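Chitinase A (Pteris ryukyuensis, PDB 4RL3) probably hydrolyses glycosidic bonds of chitin as a class III chitinase of glycoside hydrolase family 18, seen here as its catalytic domain alone. Local coordinates at residues L11-V15 against A250-A255. Residues are numbered along the deposited sequence.
Sequences LYNGV and ADGSYA. With EDO (1,2-ethanediol), chain C.
One carboxylate, that of D251, gathers the backbone of an irregular loop. D251 OD2 accepts from L11 N (3.1 Å). A water taking a bond from N13 N (2.9 Å) lies 2.7 Å from D251 OD2, bridging the two. D251 OD1 takes G9 N and O1 of a 1,2-ethanediol, probably from the crystallisation liquor. D251 lies in the short helix 250-254, with chi1 m; D251 CA is 5.8 Å from V15 CA. Y12 is left-handed (phi/psi 52/50). G14 is at 93/-3, where a CB would jam against N13 O. N13, chi1 p, serves both sides: ND2 donates to D251 O (3.0 Å), while N13 OD1 accepts from V15 N (3.2 Å), an Asx turn. Y254, chi1 t, receives V15 CB over its ring face (CH-pi, 4.2 Å to the centroid); N13 O sits at the ring edge, 3.3 Å from Y254 CE2. V15 CG2 also packs on A250 CB (4.1 Å). The contact joins the loop after the first strand, 3-8, to the short helix after the last, 244-248, at the C-terminal end of the GH18 TIM barrel.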
ATOM      1  N   LEU A  11      -4.216 -12.953  -2.616  1.00  6.87           N
ATOM      2  CA  LEU A  11      -5.064 -14.117  -2.310  1.00  7.20           C
ATOM      3  C   LEU A  11      -4.912 -15.276  -3.287  1.00  7.56           C
ATOM      4  O   LEU A  11      -5.400 -16.379  -3.003  1.00  8.13           O
ATOM      5  CB  LEU A  11      -6.542 -13.728  -2.230  1.00  7.20           C
ATOM      6  CG  LEU A  11      -6.905 -12.646  -1.214  1.00  7.34           C
ATOM      7  CD1 LEU A  11      -8.418 -12.597  -1.054  1.00  7.39           C
ATOM      8  CD2 LEU A  11      -6.252 -12.867   0.142  1.00  7.55           C
ATOM      9  N   TYR A  12      -4.226 -15.058  -4.403  1.00  7.68           N
ATOM     10  CA  TYR A  12      -4.135 -16.061  -5.473  1.00  7.80           C
ATOM     11  C   TYR A  12      -5.529 -16.537  -5.883  1.00  7.60           C
ATOM     12  O   TYR A  12      -5.787 -17.745  -5.965  1.00  8.11           O
ATOM     13  CB  TYR A  12      -3.247 -17.245  -5.060  1.00  7.93           C
ATOM     14  CG  TYR A  12      -1.786 -16.900  -4.799  1.00  8.08           C
ATOM     15  CD1 TYR A  12      -1.413 -16.163  -3.676  1.00  8.42           C
ATOM     16  CD2 TYR A  12      -0.774 -17.338  -5.664  1.00  8.22           C
ATOM     17  CE1 TYR A  12      -0.079 -15.852  -3.433  1.00  8.68           C
ATOM     18  CE2 TYR A  12       0.561 -17.040  -5.417  1.00  8.38           C
ATOM     19  CZ  TYR A  12       0.896 -16.293  -4.306  1.00  8.54           C
ATOM     20  OH  TYR A  12       2.230 -16.001  -4.071  1.00  9.55           O
ATOM     21  N   ASN A  13      -6.422 -15.589  -6.154  1.00  7.32           N
ATOM     22  CA  ASN A  13      -7.807 -15.940  -6.481  1.00  7.00           C
ATOM     23  C   ASN A  13      -8.180 -15.668  -7.923  1.00  6.77           C
ATOM     24  O   ASN A  13      -9.353 -15.768  -8.284  1.00  6.78           O
ATOM     25  CB  ASN A  13      -8.825 -15.324  -5.498  1.00  7.05           C
ATOM     26  CG  ASN A  13      -9.061 -13.827  -5.698  1.00  7.02           C
ATOM     27  OD1 ASN A  13      -8.507 -13.179  -6.603  1.00  6.89           O
ATOM     28  ND2 ASN A  13      -9.891 -13.269  -4.824  1.00  7.11           N
ATOM     29  N   GLY A  14      -7.186 -15.332  -8.747  1.00  6.20           N
ATOM     30  CA  GLY A  14      -7.400 -15.174 -10.168  1.00  6.16           C
ATOM     31  C   GLY A  14      -7.713 -13.771 -10.624  1.00  5.99           C
ATOM     32  O   GLY A  14      -7.847 -13.534 -11.822  1.00  6.01           O
ATOM     33  N   VAL A  15      -7.825 -12.827  -9.700  1.00  6.03           N
ATOM     34  CA  VAL A  15      -8.117 -11.454 -10.091  1.00  6.01           C
ATOM     35  C   VAL A  15      -6.975 -10.901 -10.945  1.00  6.12           C
ATOM     36  O   VAL A  15      -5.807 -11.229 -10.746  1.00  6.06           O
ATOM     37  CB  VAL A  15      -8.398 -10.554  -8.865  1.00  6.02           C
ATOM     38  CG1 VAL A  15      -7.148 -10.386  -7.994  1.00  5.99           C
ATOM     39  CG2 VAL A  15      -8.964  -9.200  -9.301  1.00  5.98           C
ATOM     40  N   ALA A 250      -8.383  -5.447  -4.650  1.00  5.10           N
ATOM     41  CA  ALA A 250      -9.005  -6.010  -5.852  1.00  5.08           C
ATOM     42  C   ALA A 250      -9.449  -7.461  -5.631  1.00  5.25           C
ATOM     43  O   ALA A 250     -10.506  -7.866  -6.121  1.00  5.21           O
ATOM     44  CB  ALA A 250      -8.045  -5.930  -7.029  1.00  5.05           C
ATOM     45  N   ASP A 251      -8.639  -8.231  -4.906  1.00  5.34           N
ATOM     46  CA  ASP A 251      -8.956  -9.644  -4.630  1.00  5.59           C
ATOM     47  C   ASP A 251     -10.257  -9.718  -3.831  1.00  5.67           C
ATOM     48  O   ASP A 251     -11.108 -10.577  -4.087  1.00  5.73           O
ATOM     49  CB  ASP A 251      -7.848 -10.368  -3.830  1.00  5.70           C
ATOM     50  CG  ASP A 251      -6.433 -10.084  -4.330  1.00  5.86           C
ATOM     51  OD1 ASP A 251      -6.072  -8.897  -4.467  1.00  6.09           O
ATOM     52  OD2 ASP A 251      -5.660 -11.048  -4.538  1.00  5.94           O
ATOM     53  N   GLY A 252     -10.378  -8.832  -2.841  1.00  5.88           N
ATOM     54  CA  GLY A 252     -11.565  -8.757  -1.982  1.00  5.92           C
ATOM     55  C   GLY A 252     -12.794  -8.418  -2.802  1.00  6.11           C
ATOM     56  O   GLY A 252     -13.847  -9.039  -2.665  1.00  6.36           O
ATOM     57  N   SER A 253     -12.644  -7.435  -3.679  1.00  6.18           N
ATOM     58  CA  SER A 253     -13.745  -7.010  -4.526  1.00  6.34           C
ATOM     59  C   SER A 253     -14.158  -8.122  -5.480  1.00  6.65           C
ATOM     60  O   SER A 253     -15.348  -8.380  -5.678  1.00  6.36           O
ATOM     61  CB  SER A 253     -13.340  -5.761  -5.289  1.00  6.29           C
ATOM     62  OG  SER A 253     -13.140  -4.710  -4.381  1.00  6.21           O
ATOM     63  N   TYR A 254     -13.174  -8.803  -6.045  1.00  7.25           N
ATOM     64  CA  TYR A 254     -13.408  -9.890  -6.995  1.00  7.93           C
ATOM     65  C   TYR A 254     -14.257 -10.995  -6.378  1.00  8.26           C
ATOM     66  O   TYR A 254     -15.138 -11.555  -7.040  1.00  8.44           O
ATOM     67  CB  TYR A 254     -12.060 -10.455  -7.441  1.00  8.36           C
ATOM     68  CG  TYR A 254     -12.086 -11.441  -8.596  1.00  8.98           C
ATOM     69  CD1 TYR A 254     -12.542 -11.067  -9.851  1.00  9.50           C
ATOM     70  CD2 TYR A 254     -11.627 -12.735  -8.430  1.00  9.67           C
ATOM     71  CE1 TYR A 254     -12.529 -11.960 -10.913  1.00 10.01           C
ATOM     72  CE2 TYR A 254     -11.620 -13.629  -9.482  1.00  9.94           C
ATOM     73  CZ  TYR A 254     -12.083 -13.238 -10.716  1.00 10.19           C
ATOM     74  OH  TYR A 254     -12.086 -14.134 -11.766  1.00 11.50           O
ATOM     75  N   ALA A 255     -13.994 -11.274  -5.104  1.00  8.52           N
ATOM     76  CA  ALA A 255     -14.679 -12.327  -4.364  1.00  9.10           C
ATOM     77  C   ALA A 255     -15.963 -11.848  -3.691  1.00  9.77           C
ATOM     78  O   ALA A 255     -16.669 -12.655  -3.083  1.00 11.29           O
ATOM     79  CB  ALA A 255     -13.745 -12.890  -3.309  1.00  9.07           C
TER
HETATM   80  C1  EDO C 401      -4.421  -8.153  -1.027  1.00 10.32           C
HETATM   81  O1  EDO C 401      -4.164  -8.465  -2.409  1.00  9.69           O
HETATM   82  C2  EDO C 401      -5.253  -9.240  -0.341  1.00 10.33           C
HETATM   83  O2  EDO C 401      -6.588  -9.259  -0.834  1.00 10.94           O
HETATM   84  O   HOH W   1      -5.128 -13.039  -6.226  1.00  6.21           O
HETATM   85  O   HOH W   2     -10.597 -16.764 -11.058  1.00 22.57           O
HETATM   86  O   HOH W   3      -9.765 -12.543 -13.669  1.00 10.47           O